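Local coordinates for protein putative retaining b-glycosidase (Saccharophagus degradans, PDB 5A95) that probably hydrolyses mixed-linkage beta-1,3-1,4-glucans as a retaining family 5 glycoside hydrolase whose quaternary structure dictates its specificity, at residues 327-340 and 346-359. The protein carries 1 engineered substitution. Sequence-based numbering, arbitrary orientation.
Sequences YTVWVFDPDWSPTM and FTPSEQGAFFKQVM. With BGC (beta-D-glucopyranose), chain D; BGC (beta-D-glucopyranose), chain B; BGC (beta-D-glucopyranose), chain C.
The glucan-binding loop that follows barrel strand 326-329 is tied at its rear to helix 350-363, with Gln351 and Ser349 gripping its backbone. Gln351 NE2 donates to Trp330 O (3.0 Å, 161° at the hydrogen) and to Thr339 O (3.2 Å), both lying in its amide plane, while Gln351 OE1 is taken by the backbone N of Trp294; the amide's rotation is thereby fixed. Ser349 OG reaches Thr339 O at 2.8 Å from the carbonyl face opposite to Gln351 NE2 and, as N-cap, also accepts from Gly352 N. Ser349 N donates to Met340 O, which also receives a CA-H...O contact from Gly352 CA at 3.3 Å. Along the strand, Val329 CG2 sits over one face of the Phe355 ring, 3.7 Å from its centroid and 14° off the normal, a CH-pi contact; chi1 of -179° puts CG1 on the same side, just beyond the rim near CD2. On the sugar side, one Trp336 face lies against the chain D glucose, with Trp336 CG 3.8 Å from C4, and Trp32 of a second subunit meets this ring edge-to-face. Replacing Trp336 by an alanine is likely to cost that sugar its aromatic platform and Trp32 of the second subunit its ring partner. Ser337 O accepts from O2 of the same glucose at 2.7 Å. This pairing of last strand and following helix, beside the sugar cleft, is typical of the (beta/alpha)8 barrel of family 5 glycoside hydrolases.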
# COMPACT_ATOMS: atom_id res chain seq x y z
N TYR A 327 28.63 5.09 -19.41
CA TYR A 327 27.40 5.47 -20.09
C TYR A 327 26.73 4.32 -20.83
O TYR A 327 27.36 3.41 -21.32
CB TYR A 327 27.65 6.62 -21.08
CG TYR A 327 28.69 6.34 -22.12
CD1 TYR A 327 28.36 5.72 -23.32
CD2 TYR A 327 30.01 6.64 -21.90
CE1 TYR A 327 29.32 5.46 -24.29
CE2 TYR A 327 30.98 6.39 -22.85
CZ TYR A 327 30.63 5.79 -24.04
OH TYR A 327 31.60 5.50 -25.01
N THR A 328 25.40 4.44 -20.93
CA THR A 328 24.60 3.59 -21.78
C THR A 328 23.61 4.46 -22.56
O THR A 328 22.69 5.05 -22.00
CB THR A 328 23.85 2.49 -21.03
OG1 THR A 328 23.09 3.00 -19.95
CG2 THR A 328 24.81 1.45 -20.49
N VAL A 329 23.78 4.52 -23.88
CA VAL A 329 22.99 5.38 -24.74
C VAL A 329 21.54 4.87 -24.78
O VAL A 329 21.29 3.65 -24.76
CB VAL A 329 23.57 5.38 -26.17
CG1 VAL A 329 22.79 6.29 -27.11
CG2 VAL A 329 25.03 5.80 -26.15
N TRP A 330 20.60 5.80 -24.88
CA TRP A 330 19.17 5.48 -25.06
C TRP A 330 18.80 5.85 -26.50
O TRP A 330 18.95 7.00 -26.87
CB TRP A 330 18.31 6.30 -24.05
CG TRP A 330 16.83 6.03 -24.16
CD1 TRP A 330 15.97 6.59 -25.05
CD2 TRP A 330 16.08 5.05 -23.44
NE1 TRP A 330 14.71 6.07 -24.89
CE2 TRP A 330 14.75 5.11 -23.91
CE3 TRP A 330 16.40 4.15 -22.43
CZ2 TRP A 330 13.74 4.28 -23.41
CZ3 TRP A 330 15.42 3.33 -21.93
CH2 TRP A 330 14.09 3.41 -22.41
N VAL A 331 18.27 4.92 -27.32
CA VAL A 331 18.03 3.50 -27.01
C VAL A 331 18.26 2.69 -28.29
O VAL A 331 17.95 3.17 -29.39
CB VAL A 331 16.59 3.28 -26.46
CG1 VAL A 331 15.55 3.83 -27.42
CG2 VAL A 331 16.32 1.82 -26.13
N PHE A 332 18.79 1.48 -28.16
CA PHE A 332 19.05 0.61 -29.29
C PHE A 332 17.78 -0.17 -29.61
O PHE A 332 17.62 -1.32 -29.24
CB PHE A 332 20.23 -0.31 -28.99
CG PHE A 332 20.79 -0.98 -30.20
CD1 PHE A 332 21.75 -0.32 -30.97
CD2 PHE A 332 20.42 -2.26 -30.57
CE1 PHE A 332 22.30 -0.94 -32.08
CE2 PHE A 332 20.98 -2.88 -31.68
CZ PHE A 332 21.90 -2.20 -32.44
N ASP A 333 16.88 0.53 -30.30
CA ASP A 333 15.56 0.06 -30.67
C ASP A 333 15.12 0.93 -31.84
O ASP A 333 15.45 2.11 -31.85
CB ASP A 333 14.59 0.28 -29.50
CG ASP A 333 13.29 -0.44 -29.70
OD1 ASP A 333 13.27 -1.68 -29.53
OD2 ASP A 333 12.27 0.21 -30.08
N PRO A 334 14.37 0.36 -32.81
CA PRO A 334 13.88 1.19 -33.92
C PRO A 334 12.55 1.91 -33.65
O PRO A 334 12.13 2.72 -34.46
CB PRO A 334 13.71 0.17 -35.07
CG PRO A 334 13.35 -1.09 -34.37
CD PRO A 334 14.09 -1.07 -33.05
N ASP A 335 11.89 1.59 -32.55
CA ASP A 335 10.57 2.14 -32.23
C ASP A 335 10.60 3.18 -31.13
O ASP A 335 10.02 4.26 -31.28
CB ASP A 335 9.59 1.02 -31.84
CG ASP A 335 9.50 -0.04 -32.88
OD1 ASP A 335 9.25 0.32 -34.03
OD2 ASP A 335 9.66 -1.23 -32.56
N TRP A 336 11.26 2.87 -30.02
CA TRP A 336 11.39 3.78 -28.91
C TRP A 336 12.46 4.82 -29.21
O TRP A 336 13.52 4.48 -29.72
CB TRP A 336 11.77 2.98 -27.66
CG TRP A 336 10.68 2.17 -27.09
CD1 TRP A 336 9.44 1.94 -27.64
CD2 TRP A 336 10.70 1.51 -25.83
NE1 TRP A 336 8.68 1.16 -26.77
CE2 TRP A 336 9.45 0.87 -25.66
CE3 TRP A 336 11.67 1.38 -24.83
CZ2 TRP A 336 9.13 0.14 -24.52
CZ3 TRP A 336 11.35 0.65 -23.68
CH2 TRP A 336 10.09 0.05 -23.54
N SER A 337 12.19 6.06 -28.86
CA SER A 337 13.03 7.18 -29.28
C SER A 337 13.68 7.90 -28.08
O SER A 337 13.20 7.82 -26.96
CB SER A 337 12.19 8.18 -30.07
OG SER A 337 11.18 8.73 -29.26
N PRO A 338 14.80 8.60 -28.31
CA PRO A 338 15.53 8.67 -29.59
C PRO A 338 16.17 7.33 -29.95
O PRO A 338 16.81 6.70 -29.11
CB PRO A 338 16.59 9.74 -29.33
CG PRO A 338 16.79 9.73 -27.85
CD PRO A 338 15.41 9.49 -27.31
N THR A 339 16.00 6.90 -31.20
CA THR A 339 16.51 5.62 -31.64
C THR A 339 18.00 5.67 -31.96
O THR A 339 18.51 6.72 -32.35
CB THR A 339 15.84 5.18 -32.94
OG1 THR A 339 16.21 6.11 -33.95
CG2 THR A 339 14.35 5.11 -32.82
N MET A 340 18.67 4.51 -31.85
CA MET A 340 20.02 4.32 -32.39
C MET A 340 20.03 3.64 -33.74
O MET A 340 21.06 3.64 -34.41
CB MET A 340 20.89 3.50 -31.45
CG MET A 340 21.12 4.19 -30.12
SD MET A 340 22.19 3.27 -29.01
CE MET A 340 23.76 3.54 -29.83
N PHE A 346 19.68 -3.08 -38.20
CA PHE A 346 20.67 -2.31 -37.45
C PHE A 346 21.22 -1.12 -38.25
O PHE A 346 22.31 -0.61 -37.95
CB PHE A 346 21.79 -3.18 -36.87
CG PHE A 346 21.30 -4.41 -36.18
CD1 PHE A 346 20.50 -4.32 -35.05
CD2 PHE A 346 21.65 -5.66 -36.67
CE1 PHE A 346 20.04 -5.47 -34.43
CE2 PHE A 346 21.21 -6.80 -36.04
CZ PHE A 346 20.42 -6.70 -34.91
N THR A 347 20.48 -0.65 -39.25
CA THR A 347 20.93 0.56 -39.97
C THR A 347 20.96 1.71 -38.95
O THR A 347 19.94 1.98 -38.30
CB THR A 347 19.99 0.94 -41.10
OG1 THR A 347 19.88 -0.17 -41.98
CG2 THR A 347 20.53 2.14 -41.89
N PRO A 348 22.11 2.38 -38.80
CA PRO A 348 22.18 3.37 -37.72
C PRO A 348 21.40 4.64 -38.00
O PRO A 348 21.29 5.09 -39.16
CB PRO A 348 23.67 3.68 -37.58
CG PRO A 348 24.39 2.55 -38.26
CD PRO A 348 23.45 2.10 -39.35
N SER A 349 20.85 5.22 -36.94
CA SER A 349 20.34 6.59 -36.97
C SER A 349 21.55 7.53 -36.82
O SER A 349 22.67 7.07 -36.64
CB SER A 349 19.38 6.80 -35.82
OG SER A 349 20.13 6.77 -34.61
N GLU A 350 21.30 8.83 -36.86
CA GLU A 350 22.38 9.79 -36.70
C GLU A 350 23.12 9.52 -35.37
O GLU A 350 24.34 9.39 -35.35
CB GLU A 350 21.85 11.22 -36.71
CG GLU A 350 22.95 12.26 -36.50
CD GLU A 350 22.48 13.64 -36.16
OE1 GLU A 350 21.29 13.86 -35.86
OE2 GLU A 350 23.35 14.55 -36.09
N GLN A 351 22.40 9.48 -34.25
CA GLN A 351 23.11 9.27 -32.99
C GLN A 351 23.70 7.87 -32.91
O GLN A 351 24.74 7.67 -32.28
CB GLN A 351 22.25 9.57 -31.75
CG GLN A 351 21.16 8.55 -31.41
CD GLN A 351 20.76 8.58 -29.95
OE1 GLN A 351 21.41 9.21 -29.12
NE2 GLN A 351 19.73 7.83 -29.62
N GLY A 352 23.04 6.89 -33.51
CA GLY A 352 23.57 5.55 -33.51
C GLY A 352 24.93 5.44 -34.18
O GLY A 352 25.85 4.86 -33.60
N ALA A 353 25.06 6.02 -35.37
CA ALA A 353 26.34 5.98 -36.06
C ALA A 353 27.42 6.70 -35.25
O ALA A 353 28.56 6.25 -35.18
CB ALA A 353 26.23 6.61 -37.44
N PHE A 354 27.04 7.84 -34.66
CA PHE A 354 27.98 8.62 -33.87
C PHE A 354 28.51 7.77 -32.70
O PHE A 354 29.73 7.62 -32.50
CB PHE A 354 27.32 9.91 -33.38
CG PHE A 354 28.17 10.64 -32.38
CD1 PHE A 354 29.31 11.33 -32.79
CD2 PHE A 354 27.92 10.53 -31.02
CE1 PHE A 354 30.13 11.96 -31.90
CE2 PHE A 354 28.77 11.13 -30.11
CZ PHE A 354 29.85 11.84 -30.55
N PHE A 355 27.61 7.21 -31.91
CA PHE A 355 28.04 6.49 -30.72
C PHE A 355 28.70 5.17 -31.07
O PHE A 355 29.58 4.70 -30.36
CB PHE A 355 26.87 6.28 -29.76
CG PHE A 355 26.50 7.50 -28.97
CD1 PHE A 355 27.40 8.01 -28.04
CD2 PHE A 355 25.30 8.14 -29.14
CE1 PHE A 355 27.08 9.13 -27.30
CE2 PHE A 355 24.97 9.26 -28.39
CZ PHE A 355 25.86 9.74 -27.48
N LYS A 356 28.29 4.57 -32.18
CA LYS A 356 28.91 3.34 -32.61
C LYS A 356 30.43 3.55 -32.83
O LYS A 356 31.27 2.77 -32.39
CB LYS A 356 28.29 2.85 -33.93
CG LYS A 356 28.74 1.48 -34.35
CD LYS A 356 28.00 1.04 -35.58
CE LYS A 356 28.34 -0.38 -35.97
NZ LYS A 356 27.49 -0.82 -37.12
N GLN A 357 30.76 4.62 -33.54
CA GLN A 357 32.16 4.95 -33.79
C GLN A 357 32.92 5.21 -32.50
O GLN A 357 34.02 4.74 -32.30
CB GLN A 357 32.25 6.14 -34.74
CG GLN A 357 33.66 6.59 -35.11
CD GLN A 357 33.67 7.57 -36.28
OE1 GLN A 357 32.90 8.51 -36.34
NE2 GLN A 357 34.56 7.33 -37.24
N VAL A 358 32.30 5.97 -31.59
CA VAL A 358 32.91 6.27 -30.30
C VAL A 358 33.19 5.00 -29.51
O VAL A 358 34.28 4.81 -28.98
CB VAL A 358 31.99 7.22 -29.49
CG1 VAL A 358 32.42 7.33 -28.04
CG2 VAL A 358 31.93 8.59 -30.15
N MET A 359 32.20 4.11 -29.45
CA MET A 359 32.36 2.90 -28.65
C MET A 359 33.36 1.93 -29.28
O MET A 359 34.15 1.32 -28.57
CB MET A 359 31.02 2.22 -28.41
CG MET A 359 30.10 3.05 -27.55
SD MET A 359 28.54 2.26 -27.06
CE MET A 359 27.74 2.05 -28.66
C2 BGC D . 10.36 6.39 -25.62
C3 BGC D . 8.94 5.93 -25.87
C4 BGC D . 8.62 4.69 -25.06
C5 BGC D . 8.95 4.90 -23.59
C6 BGC D . 8.87 3.64 -22.76
C1 BGC D . 10.50 6.60 -24.12
O2 BGC D . 10.56 7.60 -26.34
O3 BGC D . 8.81 5.61 -27.26
O4 BGC D . 7.22 4.42 -25.18
O5 BGC D . 10.28 5.36 -23.46
O6 BGC D . 9.23 3.93 -21.41
C2 BGC B . 12.48 7.93 -20.18
C3 BGC B . 12.40 6.97 -21.36
C4 BGC B . 11.91 7.74 -22.60
C5 BGC B . 12.81 8.94 -22.85
C6 BGC B . 12.41 9.72 -24.07
C1 BGC B . 13.13 9.27 -20.50
O1 BGC B . 12.77 10.29 -19.60
O2 BGC B . 13.17 7.26 -19.05
O3 BGC B . 11.55 5.85 -20.97
O4 BGC B . 11.83 6.98 -23.81
O5 BGC B . 12.66 9.79 -21.72
O6 BGC B . 13.21 10.90 -24.04
C2 BGC C . 8.15 6.29 -29.47
C3 BGC C . 7.25 7.19 -30.29
C4 BGC C . 5.82 7.08 -29.79
C5 BGC C . 5.78 7.41 -28.31
C6 BGC C . 4.37 7.27 -27.73
C1 BGC C . 8.01 6.56 -27.99
O2 BGC C . 9.51 6.51 -29.88
O3 BGC C . 7.28 6.77 -31.65
O4 BGC C . 5.01 7.97 -30.55
O5 BGC C . 6.63 6.50 -27.61
O6 BGC C . 3.94 5.90 -27.85